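Local coordinates for protein putative cytochrome P450 120 (Synechocystis sp., PDB 2VE3) that binds heme and retinoic acid and probably acts as a cytochrome P450 monooxygenase that inserts oxygen from molecular oxygen into its substrate, at residues 120-124 against 396-400; 124-129 against 403-407; 155-160 against 251-256. All coordinates share one frame; numbering follows the deposited sequence.

Contact 1: residues 120-124 against 396-400; sequences YLPKM and FARLE. With HEM (protoporphyrin IX containing Fe), chain C.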
loop_
_atom_site.group_PDB
_atom_site.type_symbol
_atom_site.label_atom_id
_atom_site.label_comp_id
_atom_site.label_asym_id
_atom_site.label_seq_id
_atom_site.Cartn_x
_atom_site.Cartn_y
_atom_site.Cartn_z
ATOM N N TYR A 120 -2.045 -7.972 -18.260
ATOM C CA TYR A 120 -1.958 -6.542 -17.919
ATOM C C TYR A 120 -0.719 -5.865 -18.521
ATOM O O TYR A 120 -0.710 -4.654 -18.746
ATOM C CB TYR A 120 -1.955 -6.338 -16.399
ATOM C CG TYR A 120 -3.298 -6.466 -15.698
ATOM C CD1 TYR A 120 -4.498 -6.217 -16.369
ATOM C CD2 TYR A 120 -3.362 -6.788 -14.338
ATOM C CE1 TYR A 120 -5.734 -6.315 -15.710
ATOM C CE2 TYR A 120 -4.587 -6.884 -13.668
ATOM C CZ TYR A 120 -5.769 -6.649 -14.360
ATOM O OH TYR A 120 -6.981 -6.738 -13.708
ATOM N N LEU A 121 0.314 -6.657 -18.787
ATOM C CA LEU A 121 1.640 -6.132 -19.155
ATOM C C LEU A 121 1.750 -5.113 -20.300
ATOM O O LEU A 121 2.329 -4.039 -20.088
ATOM C CB LEU A 121 2.631 -7.271 -19.391
ATOM C CG LEU A 121 3.267 -7.832 -18.133
ATOM C CD1 LEU A 121 4.526 -8.554 -18.530
ATOM C CD2 LEU A 121 3.584 -6.683 -17.193
ATOM N N PRO A 122 1.226 -5.449 -21.508
ATOM C CA PRO A 122 1.351 -4.553 -22.664
ATOM C C PRO A 122 0.899 -3.105 -22.389
ATOM O O PRO A 122 1.635 -2.170 -22.712
ATOM C CB PRO A 122 0.450 -5.212 -23.716
ATOM C CG PRO A 122 0.456 -6.651 -23.356
ATOM C CD PRO A 122 0.499 -6.688 -21.864
ATOM N N LYS A 123 -0.284 -2.928 -21.796
ATOM C CA LYS A 123 -0.791 -1.588 -21.477
ATOM C C LYS A 123 0.030 -0.948 -20.376
ATOM O O LYS A 123 0.265 0.262 -20.403
ATOM C CB LYS A 123 -2.268 -1.598 -21.045
ATOM C CG LYS A 123 -3.311 -1.799 -22.151
ATOM C CD LYS A 123 -3.428 -3.274 -22.493
ATOM C CE LYS A 123 -3.476 -4.123 -21.224
ATOM N NZ LYS A 123 -2.653 -5.343 -21.351
ATOM N N MET A 124 0.444 -1.762 -19.404
ATOM C CA MET A 124 1.252 -1.271 -18.288
ATOM C C MET A 124 2.608 -0.776 -18.762
ATOM O O MET A 124 3.034 0.294 -18.376
ATOM C CB MET A 124 1.445 -2.328 -17.197
ATOM C CG MET A 124 2.175 -1.763 -15.971
ATOM S SD MET A 124 2.658 -2.984 -14.748
ATOM C CE MET A 124 1.062 -3.537 -14.149
ATOM N N PHE A 396 -0.153 -7.786 -8.288
ATOM C CA PHE A 396 -0.274 -6.570 -9.078
ATOM C C PHE A 396 0.818 -5.556 -8.715
ATOM O O PHE A 396 1.431 -4.971 -9.604
ATOM C CB PHE A 396 -1.643 -5.910 -8.917
ATOM C CG PHE A 396 -1.828 -4.708 -9.799
ATOM C CD1 PHE A 396 -2.305 -4.855 -11.100
ATOM C CD2 PHE A 396 -1.453 -3.444 -9.361
ATOM C CE1 PHE A 396 -2.461 -3.744 -11.936
ATOM C CE2 PHE A 396 -1.600 -2.323 -10.185
ATOM C CZ PHE A 396 -2.102 -2.470 -11.482
ATOM N N ALA A 397 1.015 -5.331 -7.410
ATOM C CA ALA A 397 2.062 -4.449 -6.902
ATOM C C ALA A 397 3.445 -4.887 -7.375
ATOM O O ALA A 397 4.223 -4.048 -7.843
ATOM C CB ALA A 397 2.032 -4.407 -5.398
ATOM N N ARG A 398 3.749 -6.192 -7.228
ATOM C CA ARG A 398 5.083 -6.729 -7.553
ATOM C C ARG A 398 5.355 -6.666 -9.034
ATOM O O ARG A 398 6.482 -6.357 -9.438
ATOM C CB ARG A 398 5.278 -8.168 -7.053
ATOM C CG ARG A 398 5.647 -8.251 -5.593
ATOM C CD ARG A 398 5.558 -9.679 -5.066
ATOM N NE ARG A 398 6.139 -9.757 -3.734
ATOM C CZ ARG A 398 5.725 -10.558 -2.761
ATOM N NH1 ARG A 398 4.692 -11.375 -2.950
ATOM N NH2 ARG A 398 6.344 -10.533 -1.587
ATOM N N LEU A 399 4.318 -6.968 -9.831
ATOM C CA LEU A 399 4.356 -6.780 -11.277
ATOM C C LEU A 399 4.766 -5.358 -11.673
ATOM O O LEU A 399 5.718 -5.184 -12.434
ATOM C CB LEU A 399 2.993 -7.096 -11.912
ATOM C CG LEU A 399 2.929 -6.936 -13.433
ATOM C CD1 LEU A 399 3.689 -8.063 -14.107
ATOM C CD2 LEU A 399 1.487 -6.922 -13.911
ATOM N N GLU A 400 4.053 -4.358 -11.149
ATOM C CA GLU A 400 4.308 -2.967 -11.526
ATOM C C GLU A 400 5.677 -2.479 -11.041
ATOM O O GLU A 400 6.344 -1.729 -11.737
ATOM C CB GLU A 400 3.195 -2.031 -11.027
ATOM C CG GLU A 400 3.272 -0.629 -11.636
ATOM C CD GLU A 400 2.120 0.294 -11.278
ATOM O OE1 GLU A 400 0.988 -0.182 -11.006
ATOM O OE2 GLU A 400 2.351 1.526 -11.305
HETATM C CHA HEM C . -4.630 -5.224 2.242
HETATM C CHB HEM C . -0.092 -3.527 1.837
HETATM C CHC HEM C . -0.742 -2.870 -2.939
HETATM C CHD HEM C . -5.403 -4.018 -2.463
HETATM C C1A HEM C . -3.336 -4.843 2.574
HETATM C C2A HEM C . -2.703 -4.907 3.879
HETATM C C3A HEM C . -1.441 -4.451 3.750
HETATM C C4A HEM C . -1.250 -4.062 2.375
HETATM C CMA HEM C . -0.367 -4.315 4.845
HETATM C CAA HEM C . -3.360 -5.466 5.163
HETATM C CBA HEM C . -4.035 -4.385 6.002
HETATM C CGA HEM C . -4.779 -5.082 7.121
HETATM O O1A HEM C . -4.095 -5.737 7.961
HETATM O O2A HEM C . -6.040 -4.981 7.175
HETATM C C1B HEM C . 0.141 -3.242 0.505
HETATM C C2B HEM C . 1.412 -2.852 -0.089
HETATM C C3B HEM C . 1.232 -2.678 -1.414
HETATM C C4B HEM C . -0.155 -2.947 -1.690
HETATM C CMB HEM C . 2.728 -2.690 0.705
HETATM C CAB HEM C . 2.259 -2.240 -2.509
HETATM C CBB HEM C . 3.552 -2.601 -2.499
HETATM C C1C HEM C . -2.046 -3.167 -3.258
HETATM C C2C HEM C . -2.627 -3.175 -4.585
HETATM C C3C HEM C . -3.923 -3.494 -4.462
HETATM C C4C HEM C . -4.195 -3.680 -3.036
HETATM C CMC HEM C . -1.850 -2.901 -5.902
HETATM C CAC HEM C . -4.964 -3.672 -5.605
HETATM C CBC HEM C . -5.484 -2.655 -6.301
HETATM C C1D HEM C . -5.642 -4.359 -1.148
HETATM C C2D HEM C . -6.953 -4.581 -0.599
HETATM C C3D HEM C . -6.725 -4.951 0.871
HETATM C C4D HEM C . -5.286 -4.942 1.055
HETATM C CMD HEM C . -8.306 -4.458 -1.348
HETATM C CAD HEM C . -7.788 -5.290 1.942
HETATM C CBD HEM C . -7.755 -6.799 2.180
HETATM C CGD HEM C . -8.799 -7.198 3.196
HETATM O O1D HEM C . -9.057 -8.424 3.300
HETATM O O2D HEM C . -9.382 -6.322 3.902
HETATM N NA HEM C . -2.422 -4.324 1.688
HETATM N NB HEM C . -0.799 -3.273 -0.501
HETATM N NC HEM C . -3.028 -3.468 -2.330
HETATM N ND HEM C . -4.684 -4.592 -0.157
HETATM FE FE HEM C . -2.632 -4.177 -0.418
#
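Met124 carries its CG anti to the backbone N (chi1 -174°), and with an extended chi2 this brings SD to Glu400. A bend at chi3 (-67°) then turns the methyl CE onto Leu399 CD2. Leu399 enters between Met124 and Leu121. The contact lies in the helical core of the P450 fold. It joins the start of helix 121-137, the D helix, to helix 394-411, the L helix that follows the heme-ligand loop.

Leu399 divides its two methyls between two partners. CD2 meets Met124 CE at 3.4 Å. CD1 meets Leu121 CD2, also at 3.4 Å. Both pairs are tighter than usual for carbon, so the fork of Leu399 is closely held. The sulfur of Met124 has a separate neighbour, with SD 3.6 Å from Glu400 CA. The extended Glu400 side chain touches Thr151 and Val154 of helix 143-159.

Beside this group lies an aromatic pair. Tyr120 CD2 approaches the edge of the Phe396 ring, in its plane, 3.9 Å from Phe396 CD1. The two ring planes are 81° apart. Phe396 CE1 also has Met124 CE nearby, at 4.2 Å. No hydrogen bond joins the two segments; they meet by van der Waals packing.

The L-helix segment also touches the heme. Phe396 lies about 8 Å, side chain to side chain, from Cys391, the probable axial ligand of the heme iron. Phe396 and Ala397 both line the heme pocket. Ala397 CB rests 3.6 Å from the vinyl carbon CAB of the heme, and Phe396 CD2 lies 3.5 Å from the heme methyl CMC.

Contact 2: residues 124-129 against 403-407; sequences MDGIVQ and LFATR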
loop_
_atom_site.group_PDB
_atom_site.type_symbol
_atom_site.label_atom_id
_atom_site.label_comp_id
_atom_site.label_asym_id
_atom_site.label_seq_id
_atom_site.Cartn_x
_atom_site.Cartn_y
_atom_site.Cartn_z
ATOM N N MET A 124 0.444 -1.762 -19.404
ATOM C CA MET A 124 1.252 -1.271 -18.288
ATOM C C MET A 124 2.608 -0.776 -18.762
ATOM O O MET A 124 3.034 0.294 -18.376
ATOM C CB MET A 124 1.445 -2.328 -17.197
ATOM C CG MET A 124 2.175 -1.763 -15.971
ATOM S SD MET A 124 2.658 -2.984 -14.748
ATOM C CE MET A 124 1.062 -3.537 -14.149
ATOM N N ASP A 125 3.267 -1.567 -19.600
ATOM C CA ASP A 125 4.566 -1.212 -20.159
ATOM C C ASP A 125 4.478 -0.002 -21.095
ATOM O O ASP A 125 5.399 0.809 -21.157
ATOM C CB ASP A 125 5.174 -2.419 -20.880
ATOM C CG ASP A 125 6.612 -2.180 -21.328
ATOM O OD1 ASP A 125 7.382 -1.528 -20.587
ATOM O OD2 ASP A 125 6.976 -2.662 -22.418
ATOM N N GLY A 126 3.362 0.104 -21.818
ATOM C CA GLY A 126 3.100 1.241 -22.693
ATOM C C GLY A 126 2.917 2.535 -21.913
ATOM O O GLY A 126 3.410 3.585 -22.327
ATOM N N ILE A 127 2.207 2.465 -20.785
ATOM C CA ILE A 127 2.049 3.640 -19.913
ATOM C C ILE A 127 3.403 3.995 -19.292
ATOM O O ILE A 127 3.791 5.166 -19.253
ATOM C CB ILE A 127 0.973 3.431 -18.801
ATOM C CG1 ILE A 127 -0.428 3.324 -19.411
ATOM C CG2 ILE A 127 0.996 4.583 -17.786
ATOM C CD1 ILE A 127 -1.423 2.503 -18.578
ATOM N N VAL A 128 4.126 2.966 -18.837
ATOM C CA VAL A 128 5.425 3.157 -18.156
ATOM C C VAL A 128 6.497 3.842 -19.043
ATOM O O VAL A 128 7.047 4.883 -18.666
ATOM C CB VAL A 128 5.904 1.862 -17.451
ATOM C CG1 VAL A 128 7.347 1.962 -17.026
ATOM C CG2 VAL A 128 5.049 1.617 -16.216
ATOM N N GLN A 129 6.741 3.273 -20.223
ATOM C CA GLN A 129 7.675 3.827 -21.210
ATOM C C GLN A 129 7.310 5.230 -21.674
ATOM O O GLN A 129 8.192 6.062 -21.898
ATOM C CB GLN A 129 7.762 2.926 -22.440
ATOM C CG GLN A 129 8.277 1.533 -22.178
ATOM C CD GLN A 129 9.767 1.494 -21.935
ATOM O OE1 GLN A 129 10.256 2.018 -20.936
ATOM N NE2 GLN A 129 10.498 0.854 -22.842
ATOM N N LEU A 403 8.355 -4.385 -13.486
ATOM C CA LEU A 403 8.369 -3.725 -14.804
ATOM C C LEU A 403 9.005 -2.338 -14.763
ATOM O O LEU A 403 9.866 -2.044 -15.581
ATOM C CB LEU A 403 6.959 -3.659 -15.406
ATOM C CG LEU A 403 6.666 -3.206 -16.848
ATOM C CD1 LEU A 403 7.679 -3.670 -17.888
ATOM C CD2 LEU A 403 5.300 -3.702 -17.241
ATOM N N PHE A 404 8.585 -1.501 -13.812
ATOM C CA PHE A 404 9.110 -0.132 -13.698
ATOM C C PHE A 404 10.612 -0.126 -13.407
ATOM O O PHE A 404 11.369 0.618 -14.018
ATOM C CB PHE A 404 8.388 0.649 -12.593
ATOM C CG PHE A 404 8.935 2.026 -12.377
ATOM C CD1 PHE A 404 8.460 3.097 -13.120
ATOM C CD2 PHE A 404 9.929 2.254 -11.437
ATOM C CE1 PHE A 404 8.965 4.388 -12.924
ATOM C CE2 PHE A 404 10.442 3.536 -11.229
ATOM C CZ PHE A 404 9.955 4.607 -11.972
ATOM N N ALA A 405 11.013 -0.946 -12.443
ATOM C CA ALA A 405 12.399 -1.088 -12.062
ATOM C C ALA A 405 13.220 -1.462 -13.294
ATOM O O ALA A 405 14.299 -0.895 -13.522
ATOM C CB ALA A 405 12.531 -2.153 -10.988
ATOM N N THR A 406 12.674 -2.383 -14.088
ATOM C CA THR A 406 13.342 -2.923 -15.262
ATOM C C THR A 406 13.510 -1.873 -16.352
ATOM O O THR A 406 14.613 -1.629 -16.813
ATOM C CB THR A 406 12.614 -4.198 -15.796
ATOM O OG1 THR A 406 12.756 -5.266 -14.850
ATOM C CG2 THR A 406 13.187 -4.648 -17.140
ATOM N N ARG A 407 12.415 -1.243 -16.754
ATOM C CA ARG A 407 12.476 -0.208 -17.795
ATOM C C ARG A 407 13.288 1.022 -17.417
ATOM O O ARG A 407 13.920 1.636 -18.282
ATOM C CB ARG A 407 11.080 0.207 -18.234
ATOM C CG ARG A 407 10.335 -0.863 -18.988
ATOM C CD ARG A 407 11.091 -1.316 -20.216
ATOM N NE ARG A 407 10.187 -1.960 -21.157
ATOM C CZ ARG A 407 10.557 -2.674 -22.216
ATOM N NH1 ARG A 407 11.845 -2.871 -22.477
ATOM N NH2 ARG A 407 9.621 -3.209 -23.002
#
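Asp125 and Arg407 form a two-bond salt bridge between the D helix and the L helix of the P450 core. The axes of segments 124-129 and 403-407 cross at -47°. Arg407 comes side-on. Its NE bonds to Asp125 OD1 at 2.9 Å and its NH2 to Asp125 OD2 at 2.8 Å. Both bonds are nearly straight and use the syn sides of the carboxylate. The bend of the arginine chain at chi2 (-57°) brings the guanidinium edge round to the aspartate.

The rest of the guanidinium has partners too. NH2 also bonds to Gln291 O, and NH1 bonds to Gln410 OE1, with a weak bond to Ser290 O. Gln129 NE2 lies over one face, toward its rim, with the amide plane 7° from the guanidinium. Gln129 NE2 is 3.3 Å from Arg407 NE, but both are donors and no bond forms. Gln129 OE1 is satisfied by Gln411 NE2.

Leu403 borders the aspartate. Its CD1 sits 3.5 Å from Asp125 OD1, while Leu403 CD2 reaches Met124 SD at 3.7 Å. A separate apolar contact lies further along, where Val128 CG1 meets the ring of Phe404 obliquely, 4.2 Å from its CD1.

Contact 3: residues 155-160 against 251-256; sequences AATLFM and LLFAGH. With HEM (protoporphyrin IX containing Fe), chain C; REA (retinoic acid), chain D.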
loop_
_atom_site.group_PDB
_atom_site.type_symbol
_atom_site.label_atom_id
_atom_site.label_comp_id
_atom_site.label_asym_id
_atom_site.label_seq_id
_atom_site.Cartn_x
_atom_site.Cartn_y
_atom_site.Cartn_z
ATOM N N ALA A 155 -3.430 2.334 -12.909
ATOM C CA ALA A 155 -4.507 1.763 -12.141
ATOM C C ALA A 155 -5.842 2.037 -12.826
ATOM O O ALA A 155 -6.637 1.112 -13.006
ATOM C CB ALA A 155 -4.497 2.288 -10.717
ATOM N N ALA A 156 -6.074 3.289 -13.230
ATOM C CA ALA A 156 -7.322 3.643 -13.926
ATOM C C ALA A 156 -7.442 2.836 -15.213
ATOM O O ALA A 156 -8.490 2.257 -15.498
ATOM C CB ALA A 156 -7.391 5.135 -14.202
ATOM N N THR A 157 -6.341 2.763 -15.956
ATOM C CA THR A 157 -6.284 2.026 -17.221
ATOM C C THR A 157 -6.574 0.534 -17.087
ATOM O O THR A 157 -7.455 0.017 -17.774
ATOM C CB THR A 157 -4.929 2.241 -17.937
ATOM O OG1 THR A 157 -4.797 3.626 -18.257
ATOM C CG2 THR A 157 -4.816 1.410 -19.230
ATOM N N LEU A 158 -5.842 -0.147 -16.211
ATOM C CA LEU A 158 -5.934 -1.606 -16.115
ATOM C C LEU A 158 -7.172 -2.116 -15.373
ATOM O O LEU A 158 -7.616 -3.244 -15.618
ATOM C CB LEU A 158 -4.661 -2.196 -15.494
ATOM C CG LEU A 158 -3.373 -2.124 -16.325
ATOM C CD1 LEU A 158 -2.219 -2.553 -15.462
ATOM C CD2 LEU A 158 -3.445 -3.002 -17.587
ATOM N N PHE A 159 -7.726 -1.296 -14.477
ATOM C CA PHE A 159 -8.896 -1.703 -13.691
ATOM C C PHE A 159 -10.229 -1.278 -14.311
ATOM O O PHE A 159 -11.254 -1.908 -14.072
ATOM C CB PHE A 159 -8.812 -1.209 -12.236
ATOM C CG PHE A 159 -7.601 -1.702 -11.481
ATOM C CD1 PHE A 159 -6.961 -2.888 -11.835
ATOM C CD2 PHE A 159 -7.109 -0.980 -10.397
ATOM C CE1 PHE A 159 -5.855 -3.337 -11.131
ATOM C CE2 PHE A 159 -5.999 -1.425 -9.689
ATOM C CZ PHE A 159 -5.368 -2.604 -10.057
ATOM N N MET A 160 -10.206 -0.208 -15.099
ATOM C CA MET A 160 -11.421 0.322 -15.701
ATOM C C MET A 160 -11.431 0.305 -17.234
ATOM O O MET A 160 -12.411 -0.137 -17.835
ATOM C CB MET A 160 -11.700 1.732 -15.167
ATOM C CG MET A 160 -12.163 1.751 -13.705
ATOM S SD MET A 160 -12.766 3.366 -13.216
ATOM C CE MET A 160 -11.256 4.330 -13.350
ATOM N N LEU A 251 -9.865 -0.546 -5.034
ATOM C CA LEU A 251 -8.829 -1.064 -5.931
ATOM C C LEU A 251 -8.038 0.051 -6.600
ATOM O O LEU A 251 -6.819 -0.051 -6.723
ATOM C CB LEU A 251 -9.439 -1.945 -7.024
ATOM C CG LEU A 251 -10.017 -3.312 -6.669
ATOM C CD1 LEU A 251 -10.504 -3.989 -7.960
ATOM C CD2 LEU A 251 -8.985 -4.153 -5.980
ATOM N N LEU A 252 -8.731 1.099 -7.054
ATOM C CA LEU A 252 -8.049 2.274 -7.609
ATOM C C LEU A 252 -7.238 3.043 -6.562
ATOM O O LEU A 252 -6.172 3.534 -6.868
ATOM C CB LEU A 252 -9.047 3.237 -8.274
ATOM C CG LEU A 252 -9.835 2.785 -9.496
ATOM C CD1 LEU A 252 -11.038 3.701 -9.650
ATOM C CD2 LEU A 252 -8.949 2.787 -10.760
ATOM N N PHE A 253 -7.759 3.200 -5.343
ATOM C CA PHE A 253 -6.963 3.816 -4.278
ATOM C C PHE A 253 -5.717 2.959 -3.914
ATOM O O PHE A 253 -4.581 3.468 -3.896
ATOM C CB PHE A 253 -7.825 4.150 -3.048
ATOM C CG PHE A 253 -7.050 4.193 -1.754
ATOM C CD1 PHE A 253 -6.006 5.101 -1.572
ATOM C CD2 PHE A 253 -7.358 3.318 -0.724
ATOM C CE1 PHE A 253 -5.272 5.113 -0.387
ATOM C CE2 PHE A 253 -6.638 3.337 0.456
ATOM C CZ PHE A 253 -5.590 4.233 0.620
ATOM N N ALA A 254 -5.922 1.671 -3.642
ATOM C CA ALA A 254 -4.817 0.807 -3.259
ATOM C C ALA A 254 -3.774 0.660 -4.378
ATOM O O ALA A 254 -2.562 0.649 -4.119
ATOM C CB ALA A 254 -5.329 -0.545 -2.807
ATOM N N GLY A 255 -4.243 0.575 -5.624
ATOM C CA GLY A 255 -3.356 0.349 -6.767
ATOM C C GLY A 255 -2.517 1.572 -7.079
ATOM O O GLY A 255 -1.460 1.484 -7.713
ATOM N N HIS A 256 -3.032 2.715 -6.638
ATOM C CA HIS A 256 -2.468 4.026 -6.889
ATOM C C HIS A 256 -1.572 4.469 -5.715
ATOM O O HIS A 256 -0.389 4.706 -5.903
ATOM C CB HIS A 256 -3.615 5.023 -7.149
ATOM C CG HIS A 256 -3.191 6.455 -7.171
ATOM N ND1 HIS A 256 -2.037 6.883 -7.792
ATOM C CD2 HIS A 256 -3.777 7.560 -6.658
ATOM C CE1 HIS A 256 -1.933 8.192 -7.659
ATOM N NE2 HIS A 256 -2.978 8.625 -6.975
HETATM C CHA HEM C . -4.630 -5.224 2.242
HETATM C CHB HEM C . -0.092 -3.527 1.837
HETATM C CHC HEM C . -0.742 -2.870 -2.939
HETATM C CHD HEM C . -5.403 -4.018 -2.463
HETATM C C1A HEM C . -3.336 -4.843 2.574
HETATM C C2A HEM C . -2.703 -4.907 3.879
HETATM C C3A HEM C . -1.441 -4.451 3.750
HETATM C C4A HEM C . -1.250 -4.062 2.375
HETATM C CMA HEM C . -0.367 -4.315 4.845
HETATM C CAA HEM C . -3.360 -5.466 5.163
HETATM C CBA HEM C . -4.035 -4.385 6.002
HETATM C CGA HEM C . -4.779 -5.082 7.121
HETATM O O1A HEM C . -4.095 -5.737 7.961
HETATM O O2A HEM C . -6.040 -4.981 7.175
HETATM C C1B HEM C . 0.141 -3.242 0.505
HETATM C C2B HEM C . 1.412 -2.852 -0.089
HETATM C C3B HEM C . 1.232 -2.678 -1.414
HETATM C C4B HEM C . -0.155 -2.947 -1.690
HETATM C CMB HEM C . 2.728 -2.690 0.705
HETATM C CAB HEM C . 2.259 -2.240 -2.509
HETATM C CBB HEM C . 3.552 -2.601 -2.499
HETATM C C1C HEM C . -2.046 -3.167 -3.258
HETATM C C2C HEM C . -2.627 -3.175 -4.585
HETATM C C3C HEM C . -3.923 -3.494 -4.462
HETATM C C4C HEM C . -4.195 -3.680 -3.036
HETATM C CMC HEM C . -1.850 -2.901 -5.902
HETATM C CAC HEM C . -4.964 -3.672 -5.605
HETATM C CBC HEM C . -5.484 -2.655 -6.301
HETATM C C1D HEM C . -5.642 -4.359 -1.148
HETATM C C2D HEM C . -6.953 -4.581 -0.599
HETATM C C3D HEM C . -6.725 -4.951 0.871
HETATM C C4D HEM C . -5.286 -4.942 1.055
HETATM C CMD HEM C . -8.306 -4.458 -1.348
HETATM C CAD HEM C . -7.788 -5.290 1.942
HETATM C CBD HEM C . -7.755 -6.799 2.180
HETATM C CGD HEM C . -8.799 -7.198 3.196
HETATM O O1D HEM C . -9.057 -8.424 3.300
HETATM O O2D HEM C . -9.382 -6.322 3.902
HETATM N NA HEM C . -2.422 -4.324 1.688
HETATM N NB HEM C . -0.799 -3.273 -0.501
HETATM N NC HEM C . -3.028 -3.468 -2.330
HETATM N ND HEM C . -4.684 -4.592 -0.157
HETATM FE FE HEM C . -2.632 -4.177 -0.418
HETATM C C1 REA D . -4.771 -0.454 1.867
HETATM C C2 REA D . -6.021 -1.097 1.274
HETATM C C3 REA D . -7.007 -1.454 2.387
HETATM C C4 REA D . -7.541 -0.181 3.039
HETATM C C5 REA D . -6.458 0.841 3.317
HETATM C C6 REA D . -5.175 0.728 2.768
HETATM C C7 REA D . -4.201 1.785 3.068
HETATM C C8 REA D . -3.532 1.808 4.368
HETATM C C9 REA D . -2.676 2.968 4.696
HETATM C C10 REA D . -2.418 3.177 6.105
HETATM C C11 REA D . -1.112 3.484 6.662
HETATM C C12 REA D . -1.052 3.212 8.098
HETATM C C13 REA D . -0.496 4.155 9.066
HETATM C C14 REA D . -0.420 3.645 10.378
HETATM C C15 REA D . 0.542 4.069 11.378
HETATM C C16 REA D . -4.009 -1.479 2.727
HETATM C C17 REA D . -3.903 -0.005 0.691
HETATM C C18 REA D . -6.820 2.014 4.195
HETATM C C19 REA D . -2.132 3.916 3.655
HETATM C C20 REA D . -0.073 5.545 8.667
HETATM O O1 REA D . 1.430 4.892 11.101
HETATM O O2 REA D . 0.479 3.608 12.528
#
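Phe159 and Leu252 carry most of the apolar contact between the end of helix 143-159, the E-helix of the P450 fold, and helix 241-272, its I-helix. Leu252 CD2 drops onto the E-helix backbone, 3.7 Å from Ala156 CA, and Leu252 CD1 meets Met160 CE at 3.8 Å. The Met160 and Leu252 side chains cross at about a right angle.

The ring of Phe159 meets backbone as well. Its CG lies beside the backbone N (chi1 -59°), which directs the ring at the I-helix. Phe159 CE2 comes 3.4 Å from Leu251 O. Gly255, with no side chain in the way, lets the ring edge come within 4.3 Å of its CA, measured from Phe159 CE2.

The third group is contact with ligands. Phe159 CE2 packs 3.6 Å from the heme vinyl carbon CBC, which Leu251 CD2 and Gly255 N also touch. Ala254 CB touches both the heme and retinoic acid. Replacing Phe159 with an alanine would probably open a gap beside Gly255 and let the heme vinyl group turn more easily.

No hydrogen bond crosses between the segments, so van der Waals packing holds them, and the heme vinyl is enclosed by apolar side chains and I-helix backbone.

Overall arrangement
From the N terminus, the chain first supplies 120-124 and then 124-129 on the D helix, overlapping at Met124. It continues through 155-160 at the end of the E helix. Contact 3 closes the first loop when the I-helix segment 251-256 returns to it, after 90 intervening residues. Contact 1 closes at 396-400 and contact 2 at 403-407. These two long loops cross, since their segments alternate, and both enclose contact 3. Leu158 touches Met124, and Phe159 touches Phe396, so the E helix joins the three contacts. Together they tie the D, E and L helices and the I-helix into one core, with contacts 1 and 3 reaching the heme and contact 2 farther out.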